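Local structure of sortase SrtE1 (Streptomyces coelicolor, 5CUW) at residues A41-P46 / R156-T161; D75-A80 / S137-L142; P101-N106 / P165-K170. The protein cleaves surface proteins at Leu-Ala-x-Thr-Gly and Leu-Pro-x-Thr-Gly sorting signals and attaches them to the cell wall as a class E transpeptidase. All coordinates share one frame; numbering follows the deposited sequence. Where two conformers were deposited one is given.

Interaction 1: A41-P46 / R156-T161; sequences ALLHIP and RYITLT
Next to Leu160, whose CD1 meets Ile45, the hydroxyl OG1 of Thr161 is gripped by several groups: it hydrogen-bonds to Tyr72 OH and to Ala13 O, with a weaker bond to Leu91 O. The meeting of 41-46 and 156-161 itself is wholly apolar, with no hydrogen bond between them. Even the closest pair of backbones, Leu43 and Leu160, keeps its CA atoms 11.0 Å apart, so the space is bridged by side chains alone. Two methyl-to-methyl approaches do this. Leu43 CD1 faces Ile158 CD1 at 4.4 Å, and Ile45 CD1 lies 4.2 Å from Leu160 CD1, ordinary to loose van der Waals spacing. Ile158 reaches so far because its chain is drawn out straight, CG1 anti to the backbone N (chi1 -171°) and CD1 anti to CA; Leu43 likewise sends CG anti to its N (chi1 -176°). All four side chains are buried, and on each strand they are two residues apart, so they point to the same side. Phe102 leans on both Leu43 and Leu160, while Phe89 and Leu91 of strand 87-92 pack on Ile158. The two strands are not neighbours in the sheet, and their aliphatic side chains meet across its inside, as in the hydrophobic core of the sortase beta-barrel.

Interaction 2: D75-A80 / S137-L142; sequences DGLKTA and SNVSVL
Thr79 and Leu142 mark where the two backbones run closest, with 7.2 Å between their CA atoms. Residues 75-80 form an irregular loop that turns through two successive left-handed residues, Asp75 and Gly76; at Gly76 a side chain would press on the preceding carbonyl O. Opposite, an inverse gamma turn centred on Asn138 leads into a short 3-10 segment, 139-142, whose Leu142 N bonds to Val139 O at 2.9 Å. That single turn brings Val139 and Leu142 onto one side, both directed at the loop. Leu77 meets this pair with one branch: its CD2 lies 3.9 Å from Val139 CB and 4.4 Å from Leu142 CD1, and the Leu77 and Val139 side chains cross at about a right angle. Thr79 adds its methyl, CG2 resting 3.9 Å from Leu142 O and 4.3 Å from Leu142 CB. With chi1 at 68°, CG2 is anti to the carbonyl carbon of Thr79 while OG1 sits between that carbon and the backbone N; this hydroxyl hydrogen-bonds to His71 NE2 and Gly90 N. Leu77 and Leu142 both also touch Tyr72, a probable substrate-recognition residue. The contact thus ties the connection between strands 69-71 and 87-92 to the one between strands 121-134 and 156-164, and Val141 O, bonded to Trp176 NE1, joins the 3-10 turn to strand 171-184.

Interaction 3: P101-N106 / P165-K170; sequences PFRYIN and PEFTSK
Arg103 and Glu166 form the tight part of this contact, a salt bridge concentrated on one carboxylate oxygen. Arg103 NE donates to Glu166 OE2 over 2.8 Å, with the N-H bent to 130°, and NH2 adds a weak bond of 3.1 Å to the same OE2. The guanidinium and carboxylate planes stand 87° apart, so the two groups do not pair flat with both oxygens matched to both nitrogens. Arg103 is fully stretched, CG anti to the backbone N (chi1 -174°), which carries the guanidinium out to the Glu166 carboxylate. Tyr104 OH lies over one face of the Arg103 guanidinium, 3.5 Å above its plane and offset toward the rim. Asn96 ND2 is a further donor to Glu166 OE2, and Glu100 OE1 takes Arg103 NH1. A lysine in place of Arg103 has one nitrogen where NE and NH1 reach separate glutamates, and would probably leave Glu166 or Glu100 without its charged mate.

The loose side is different in kind. Here a water links the two loops, 2.7 Å from Arg103 O and 3.2 Å from Glu166 OE1. Exposed Phe167 merely brushes the contact, its CZ 4.1 Å from Arg103 NH2 at an oblique approach. The loop bearing Glu166 is a type II turn from Pro165 to Thr168, with a cis peptide bond before Pro165. Pro165 O accepts both Thr168 N and, at 3.0 Å, Thr168 OG1; that OG1 in turn takes Lys170 N in an ST turn. Such a bridge between the loop that follows the probable catalytic His94 and the one joining probable catalytic Cys163 to Arg172 lies close to the probable active site; residues 165-170 belong to the connection that corresponds to the beta7-beta8 loop of other sortases.

Interaction 1 lies near the centre of the chain, and the other two are each about 16 Å from it, centre to centre. Interaction 2 adjoins it on one side, where Thr159 CG2 is 4.1 Å from Leu142 CD2. Interaction 3 reaches it through Phe102, whose CZ is 4.0 Å from Leu160 CD2. Interactions 2 and 3 do not touch; their nearest atoms are about 7 Å apart. Interaction 2 lies beside the probable substrate-recognition residue Tyr72, about 4 Å from Leu142 between side chains. Interaction 3 lies near the probable catalytic residues: Arg103 is about 8 Å from His94 and Glu166 about 8 Å from Cys163, again between side chains. Thus the barrel core touches both loop contacts.

Interaction 1: A41-P46 / R156-T161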
loop_
_atom_site.group_PDB
_atom_site.type_symbol
_atom_site.label_atom_id
_atom_site.label_comp_id
_atom_site.label_asym_id
_atom_site.label_seq_id
_atom_site.Cartn_x
_atom_site.Cartn_y
_atom_site.Cartn_z
ATOM N N ALA A 41 7.899 3.274 8.666
ATOM C CA ALA A 41 7.091 2.154 9.098
ATOM C C ALA A 41 7.523 0.893 8.377
ATOM O O ALA A 41 8.393 0.947 7.511
ATOM C CB ALA A 41 5.613 2.436 8.848
ATOM N N LEU A 42 6.923 -0.233 8.753
ATOM C CA LEU A 42 7.157 -1.515 8.079
ATOM C C LEU A 42 5.835 -2.061 7.537
ATOM O O LEU A 42 4.827 -2.067 8.244
ATOM C CB LEU A 42 7.788 -2.535 9.028
ATOM C CG LEU A 42 9.314 -2.629 9.129
ATOM C CD1 LEU A 42 9.692 -3.651 10.187
ATOM C CD2 LEU A 42 9.932 -3.008 7.786
ATOM N N LEU A 43 5.839 -2.514 6.286
ATOM C CA LEU A 43 4.664 -3.162 5.704
ATOM C C LEU A 43 4.840 -4.685 5.710
ATOM O O LEU A 43 5.861 -5.187 5.239
ATOM C CB LEU A 43 4.432 -2.679 4.284
ATOM C CG LEU A 43 3.166 -3.204 3.596
ATOM C CD1 LEU A 43 1.935 -2.520 4.182
ATOM C CD2 LEU A 43 3.238 -2.983 2.088
ATOM N N HIS A 44 3.853 -5.406 6.243
ATOM C CA HIS A 44 3.891 -6.867 6.283
ATOM C C HIS A 44 2.757 -7.426 5.438
ATOM O O HIS A 44 1.613 -7.025 5.602
ATOM C CB HIS A 44 3.749 -7.415 7.709
ATOM C CG HIS A 44 4.759 -6.891 8.684
ATOM N ND1 HIS A 44 5.819 -7.649 9.136
ATOM C CD2 HIS A 44 4.849 -5.700 9.323
ATOM C CE1 HIS A 44 6.527 -6.941 9.999
ATOM N NE2 HIS A 44 5.961 -5.755 10.128
ATOM N N ILE A 45 3.068 -8.360 4.550
ATOM C CA ILE A 45 2.021 -9.102 3.845
ATOM C C ILE A 45 2.378 -10.575 3.975
ATOM O O ILE A 45 3.091 -11.125 3.132
ATOM C CB ILE A 45 1.890 -8.691 2.361
ATOM C CG1 ILE A 45 1.959 -7.168 2.217
ATOM C CG2 ILE A 45 0.571 -9.195 1.760
ATOM C CD1 ILE A 45 1.860 -6.696 0.792
ATOM N N PRO A 46 1.891 -11.213 5.053
ATOM C CA PRO A 46 2.231 -12.590 5.435
ATOM C C PRO A 46 2.004 -13.613 4.327
ATOM O O PRO A 46 2.794 -14.541 4.213
ATOM C CB PRO A 46 1.299 -12.858 6.621
ATOM C CG PRO A 46 1.110 -11.520 7.235
ATOM C CD PRO A 46 1.056 -10.556 6.075
ATOM N N ARG A 156 -11.491 3.771 6.321
ATOM C CA ARG A 156 -10.039 3.755 6.471
ATOM C C ARG A 156 -9.445 2.711 5.536
ATOM O O ARG A 156 -9.545 1.512 5.785
ATOM C CB ARG A 156 -9.646 3.471 7.920
ATOM C CG ARG A 156 -10.209 4.508 8.899
ATOM C CD ARG A 156 -9.944 4.109 10.349
ATOM N NE ARG A 156 -8.619 4.508 10.813
ATOM C CZ ARG A 156 -8.204 4.345 12.059
ATOM N NH1 ARG A 156 -9.003 3.771 12.943
ATOM N NH2 ARG A 156 -6.996 4.748 12.423
ATOM N N TYR A 157 -8.831 3.178 4.460
ATOM C CA TYR A 157 -8.383 2.291 3.399
ATOM C C TYR A 157 -6.884 2.317 3.134
ATOM O O TYR A 157 -6.141 3.207 3.572
ATOM C CB TYR A 157 -9.123 2.640 2.100
ATOM C CG TYR A 157 -10.632 2.784 2.243
ATOM C CD1 TYR A 157 -11.427 1.705 2.606
ATOM C CD2 TYR A 157 -11.257 4.000 1.985
ATOM C CE1 TYR A 157 -12.803 1.827 2.700
ATOM C CE2 TYR A 157 -12.631 4.139 2.095
ATOM C CZ TYR A 157 -13.395 3.059 2.454
ATOM O OH TYR A 157 -14.755 3.209 2.556
ATOM N N ILE A 158 -6.447 1.310 2.396
ATOM C CA ILE A 158 -5.089 1.254 1.914
ATOM C C ILE A 158 -5.127 0.933 0.427
ATOM O O ILE A 158 -6.011 0.184 -0.054
ATOM C CB ILE A 158 -4.230 0.213 2.717
ATOM C CG1 ILE A 158 -2.748 0.339 2.341
ATOM C CG2 ILE A 158 -4.785 -1.213 2.524
ATOM C CD1 ILE A 158 -1.765 -0.343 3.294
ATOM N N THR A 159 -4.206 1.540 -0.313
ATOM C CA THR A 159 -4.094 1.299 -1.746
ATOM C C THR A 159 -2.664 0.895 -2.079
ATOM O O THR A 159 -1.725 1.603 -1.729
ATOM C CB THR A 159 -4.470 2.547 -2.575
ATOM O OG1 THR A 159 -5.737 3.039 -2.136
ATOM C CG2 THR A 159 -4.535 2.203 -4.070
ATOM N N LEU A 160 -2.504 -0.233 -2.751
ATOM C CA LEU A 160 -1.182 -0.663 -3.220
ATOM C C LEU A 160 -1.123 -0.549 -4.741
ATOM O O LEU A 160 -1.999 -1.075 -5.432
ATOM C CB LEU A 160 -0.884 -2.103 -2.797
ATOM C CG LEU A 160 -1.154 -2.561 -1.363
ATOM C CD1 LEU A 160 -0.782 -4.054 -1.229
ATOM C CD2 LEU A 160 -0.416 -1.708 -0.323
ATOM N N THR A 161 -0.100 0.128 -5.266
ATOM C CA THR A 161 0.029 0.299 -6.721
ATOM C C THR A 161 1.359 -0.250 -7.225
ATOM O O THR A 161 2.389 -0.071 -6.580
ATOM C CB THR A 161 -0.103 1.794 -7.136
ATOM O OG1 THR A 161 1.107 2.510 -6.820
ATOM C CG2 THR A 161 -1.260 2.445 -6.405
#

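Interaction 2: D75-A80 / S137-L142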
loop_
_atom_site.group_PDB
_atom_site.type_symbol
_atom_site.label_atom_id
_atom_site.label_comp_id
_atom_site.label_asym_id
_atom_site.label_seq_id
_atom_site.Cartn_x
_atom_site.Cartn_y
_atom_site.Cartn_z
ATOM N N ASP A 75 3.127 16.607 -4.915
ATOM C CA ASP A 75 2.472 16.991 -6.168
ATOM C C ASP A 75 0.951 16.853 -6.138
ATOM O O ASP A 75 0.330 16.578 -7.166
ATOM C CB ASP A 75 3.029 16.160 -7.328
ATOM N N GLY A 76 0.350 17.045 -4.969
ATOM C CA GLY A 76 -1.093 16.935 -4.843
ATOM C C GLY A 76 -1.572 15.510 -4.631
ATOM O O GLY A 76 -2.766 15.271 -4.426
ATOM N N LEU A 77 -0.643 14.557 -4.672
ATOM C CA LEU A 77 -1.003 13.149 -4.498
ATOM C C LEU A 77 -0.864 12.680 -3.057
ATOM O O LEU A 77 -0.947 11.480 -2.785
ATOM C CB LEU A 77 -0.150 12.252 -5.399
ATOM C CG LEU A 77 -0.485 12.227 -6.887
ATOM C CD1 LEU A 77 0.325 11.128 -7.572
ATOM C CD2 LEU A 77 -1.981 12.025 -7.111
ATOM N N LYS A 78 -0.661 13.611 -2.129
ATOM C CA LYS A 78 -0.436 13.221 -0.744
ATOM C C LYS A 78 -1.673 12.576 -0.150
ATOM O O LYS A 78 -2.754 13.152 -0.171
ATOM C CB LYS A 78 -0.027 14.418 0.112
ATOM C CG LYS A 78 0.343 14.012 1.531
ATOM C CD LYS A 78 1.315 15.003 2.161
ATOM C CE LYS A 78 1.913 14.424 3.433
ATOM N NZ LYS A 78 2.809 15.388 4.119
ATOM N N THR A 79 -1.519 11.384 0.399
ATOM C CA THR A 79 -2.663 10.691 0.961
ATOM C C THR A 79 -2.630 10.728 2.488
ATOM O O THR A 79 -1.616 11.097 3.098
ATOM C CB THR A 79 -2.719 9.220 0.499
ATOM O OG1 THR A 79 -1.624 8.504 1.065
ATOM C CG2 THR A 79 -2.679 9.108 -1.037
ATOM N N ALA A 80 -3.738 10.320 3.098
ATOM C CA ALA A 80 -3.845 10.239 4.552
ATOM C C ALA A 80 -2.873 9.219 5.144
ATOM O O ALA A 80 -2.427 8.303 4.446
ATOM C CB ALA A 80 -5.276 9.886 4.942
ATOM N N SER A 137 -2.044 7.087 -15.640
ATOM C CA SER A 137 -2.564 8.431 -15.370
ATOM C C SER A 137 -3.799 8.413 -14.469
ATOM O O SER A 137 -4.323 9.463 -14.109
ATOM C CB SER A 137 -2.898 9.139 -16.680
ATOM O OG SER A 137 -1.735 9.282 -17.474
ATOM N N ASN A 138 -4.261 7.221 -14.100
ATOM C CA ASN A 138 -5.481 7.093 -13.312
ATOM C C ASN A 138 -5.222 7.295 -11.827
ATOM O O ASN A 138 -5.255 6.346 -11.051
ATOM C CB ASN A 138 -6.130 5.721 -13.547
ATOM C CG ASN A 138 -7.509 5.610 -12.916
ATOM O OD1 ASN A 138 -8.059 6.594 -12.415
ATOM N ND2 ASN A 138 -8.076 4.411 -12.941
ATOM N N VAL A 139 -4.975 8.537 -11.421
ATOM C CA VAL A 139 -4.621 8.799 -10.031
ATOM C C VAL A 139 -5.809 8.758 -9.072
ATOM O O VAL A 139 -5.623 8.757 -7.852
ATOM C CB VAL A 139 -3.935 10.176 -9.876
ATOM C CG1 VAL A 139 -2.588 10.174 -10.564
ATOM C CG2 VAL A 139 -4.828 11.279 -10.418
ATOM N N SER A 140 -7.025 8.715 -9.609
ATOM C CA SER A 140 -8.216 8.739 -8.759
ATOM C C SER A 140 -8.327 7.487 -7.883
ATOM O O SER A 140 -9.131 7.447 -6.954
ATOM C CB SER A 140 -9.475 8.897 -9.612
ATOM O OG SER A 140 -9.473 10.147 -10.274
ATOM N N VAL A 141 -7.516 6.475 -8.170
ATOM C CA VAL A 141 -7.484 5.277 -7.323
ATOM C C VAL A 141 -6.826 5.588 -5.967
ATOM O O VAL A 141 -6.840 4.754 -5.058
ATOM C CB VAL A 141 -6.730 4.098 -7.998
ATOM C CG1 VAL A 141 -7.389 3.728 -9.323
ATOM C CG2 VAL A 141 -5.248 4.435 -8.200
ATOM N N LEU A 142 -6.264 6.791 -5.840
ATOM C CA LEU A 142 -5.677 7.267 -4.588
ATOM C C LEU A 142 -6.552 8.296 -3.863
ATOM O O LEU A 142 -6.103 8.883 -2.878
ATOM C CB LEU A 142 -4.304 7.904 -4.837
ATOM C CG LEU A 142 -3.201 7.005 -5.412
ATOM C CD1 LEU A 142 -2.009 7.842 -5.822
ATOM C CD2 LEU A 142 -2.782 5.947 -4.392
#

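Interaction 3: P101-N106 / P165-K170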
loop_
_atom_site.group_PDB
_atom_site.type_symbol
_atom_site.label_atom_id
_atom_site.label_comp_id
_atom_site.label_asym_id
_atom_site.label_seq_id
_atom_site.Cartn_x
_atom_site.Cartn_y
_atom_site.Cartn_z
ATOM N N PRO A 101 8.790 -6.078 -3.880
ATOM C CA PRO A 101 7.798 -6.267 -2.820
ATOM C C PRO A 101 6.372 -6.514 -3.353
ATOM O O PRO A 101 5.637 -7.292 -2.740
ATOM C CB PRO A 101 7.877 -4.956 -2.026
ATOM C CG PRO A 101 8.540 -3.969 -2.952
ATOM C CD PRO A 101 9.437 -4.760 -3.843
ATOM N N PHE A 102 5.978 -5.886 -4.460
ATOM C CA PHE A 102 4.590 -6.048 -4.941
ATOM C C PHE A 102 4.461 -6.980 -6.142
ATOM O O PHE A 102 3.463 -6.951 -6.874
ATOM C CB PHE A 102 3.986 -4.700 -5.302
ATOM C CG PHE A 102 3.716 -3.809 -4.111
ATOM C CD1 PHE A 102 3.840 -4.290 -2.821
ATOM C CD2 PHE A 102 3.318 -2.491 -4.295
ATOM C CE1 PHE A 102 3.580 -3.463 -1.723
ATOM C CE2 PHE A 102 3.061 -1.654 -3.202
ATOM C CZ PHE A 102 3.192 -2.145 -1.916
ATOM N N ARG A 103 5.471 -7.804 -6.363
ATOM C CA ARG A 103 5.419 -8.701 -7.511
ATOM C C ARG A 103 4.169 -9.596 -7.529
ATOM O O ARG A 103 3.608 -9.869 -8.599
ATOM C CB ARG A 103 6.663 -9.578 -7.556
ATOM C CG ARG A 103 6.707 -10.427 -8.806
ATOM C CD ARG A 103 8.011 -11.167 -8.958
ATOM N NE ARG A 103 8.049 -11.843 -10.253
ATOM C CZ ARG A 103 9.060 -12.583 -10.688
ATOM N NH1 ARG A 103 10.144 -12.758 -9.933
ATOM N NH2 ARG A 103 8.987 -13.149 -11.884
ATOM N N TYR A 104 3.726 -10.059 -6.365
ATOM C CA TYR A 104 2.585 -10.985 -6.347
ATOM C C TYR A 104 1.347 -10.460 -5.604
ATOM O O TYR A 104 0.580 -11.248 -5.048
ATOM C CB TYR A 104 3.005 -12.317 -5.742
ATOM C CG TYR A 104 4.082 -13.021 -6.542
ATOM C CD1 TYR A 104 3.788 -13.630 -7.757
ATOM C CD2 TYR A 104 5.392 -13.058 -6.088
ATOM C CE1 TYR A 104 4.777 -14.277 -8.491
ATOM C CE2 TYR A 104 6.386 -13.695 -6.811
ATOM C CZ TYR A 104 6.073 -14.300 -8.009
ATOM O OH TYR A 104 7.070 -14.923 -8.716
ATOM N N ILE A 105 1.137 -9.147 -5.588
ATOM C CA ILE A 105 -0.042 -8.636 -4.889
ATOM C C ILE A 105 -1.326 -9.047 -5.614
ATOM O O ILE A 105 -2.401 -8.978 -5.040
ATOM C CB ILE A 105 -0.017 -7.085 -4.689
ATOM C CG1 ILE A 105 -0.065 -6.321 -6.017
ATOM C CG2 ILE A 105 1.200 -6.675 -3.845
ATOM C CD1 ILE A 105 -0.277 -4.771 -5.835
ATOM N N ASN A 106 -1.215 -9.531 -6.853
ATOM C CA ASN A 106 -2.394 -10.040 -7.539
ATOM C C ASN A 106 -2.780 -11.431 -7.052
ATOM O O ASN A 106 -3.754 -11.997 -7.529
ATOM C CB ASN A 106 -2.188 -10.062 -9.056
ATOM C CG ASN A 106 -1.023 -10.932 -9.481
ATOM O OD1 ASN A 106 -0.083 -11.162 -8.718
ATOM N ND2 ASN A 106 -1.073 -11.410 -10.715
ATOM N N PRO A 165 2.116 -5.268 -17.308
ATOM C CA PRO A 165 2.554 -6.616 -16.920
ATOM C C PRO A 165 3.971 -6.617 -16.373
ATOM O O PRO A 165 4.605 -5.562 -16.313
ATOM C CB PRO A 165 2.490 -7.398 -18.238
ATOM C CG PRO A 165 2.774 -6.367 -19.274
ATOM C CD PRO A 165 2.099 -5.108 -18.773
ATOM N N GLU A 166 4.475 -7.787 -16.000
ATOM C CA GLU A 166 5.793 -7.862 -15.381
ATOM C C GLU A 166 6.883 -7.406 -16.339
ATOM O O GLU A 166 6.765 -7.570 -17.551
ATOM C CB GLU A 166 6.080 -9.276 -14.889
ATOM C CG GLU A 166 5.247 -9.691 -13.686
ATOM C CD GLU A 166 5.853 -10.868 -12.933
ATOM O OE1 GLU A 166 5.101 -11.804 -12.582
ATOM O OE2 GLU A 166 7.080 -10.855 -12.687
ATOM N N PHE A 167 7.924 -6.802 -15.778
ATOM C CA PHE A 167 9.074 -6.312 -16.535
ATOM C C PHE A 167 8.723 -5.168 -17.484
ATOM O O PHE A 167 9.537 -4.789 -18.324
ATOM C CB PHE A 167 9.722 -7.457 -17.312
ATOM C CG PHE A 167 10.060 -8.646 -16.461
ATOM C CD1 PHE A 167 11.129 -8.603 -15.579
ATOM C CD2 PHE A 167 9.308 -9.805 -16.540
ATOM C CE1 PHE A 167 11.440 -9.693 -14.790
ATOM C CE2 PHE A 167 9.614 -10.899 -15.756
ATOM C CZ PHE A 167 10.682 -10.841 -14.879
ATOM N N THR A 168 7.516 -4.621 -17.346
ATOM C CA THR A 168 7.130 -3.418 -18.084
ATOM C C THR A 168 6.584 -2.353 -17.132
ATOM O O THR A 168 6.417 -2.605 -15.937
ATOM C CB THR A 168 6.055 -3.695 -19.151
ATOM O OG1 THR A 168 4.754 -3.523 -18.571
ATOM C CG2 THR A 168 6.192 -5.102 -19.722
ATOM N N SER A 169 6.306 -1.168 -17.669
ATOM C CA SER A 169 5.666 -0.106 -16.898
ATOM C C SER A 169 4.479 0.440 -17.680
ATOM O O SER A 169 4.081 1.592 -17.509
ATOM C CB SER A 169 6.660 1.016 -16.569
ATOM O OG SER A 169 7.233 1.564 -17.745
ATOM N N LYS A 170 3.919 -0.419 -18.526
ATOM C CA LYS A 170 2.875 -0.043 -19.472
ATOM C C LYS A 170 1.590 0.349 -18.757
ATOM O O LYS A 170 1.027 1.416 -19.003
ATOM C CB LYS A 170 2.625 -1.196 -20.445
ATOM C CG LYS A 170 1.773 -0.844 -21.643
ATOM C CD LYS A 170 2.245 -1.596 -22.882
ATOM C CE LYS A 170 2.135 -3.106 -22.713
ATOM N NZ LYS A 170 0.726 -3.583 -22.795
HETATM O O HOH W 1 2.725 -11.554 -10.468
#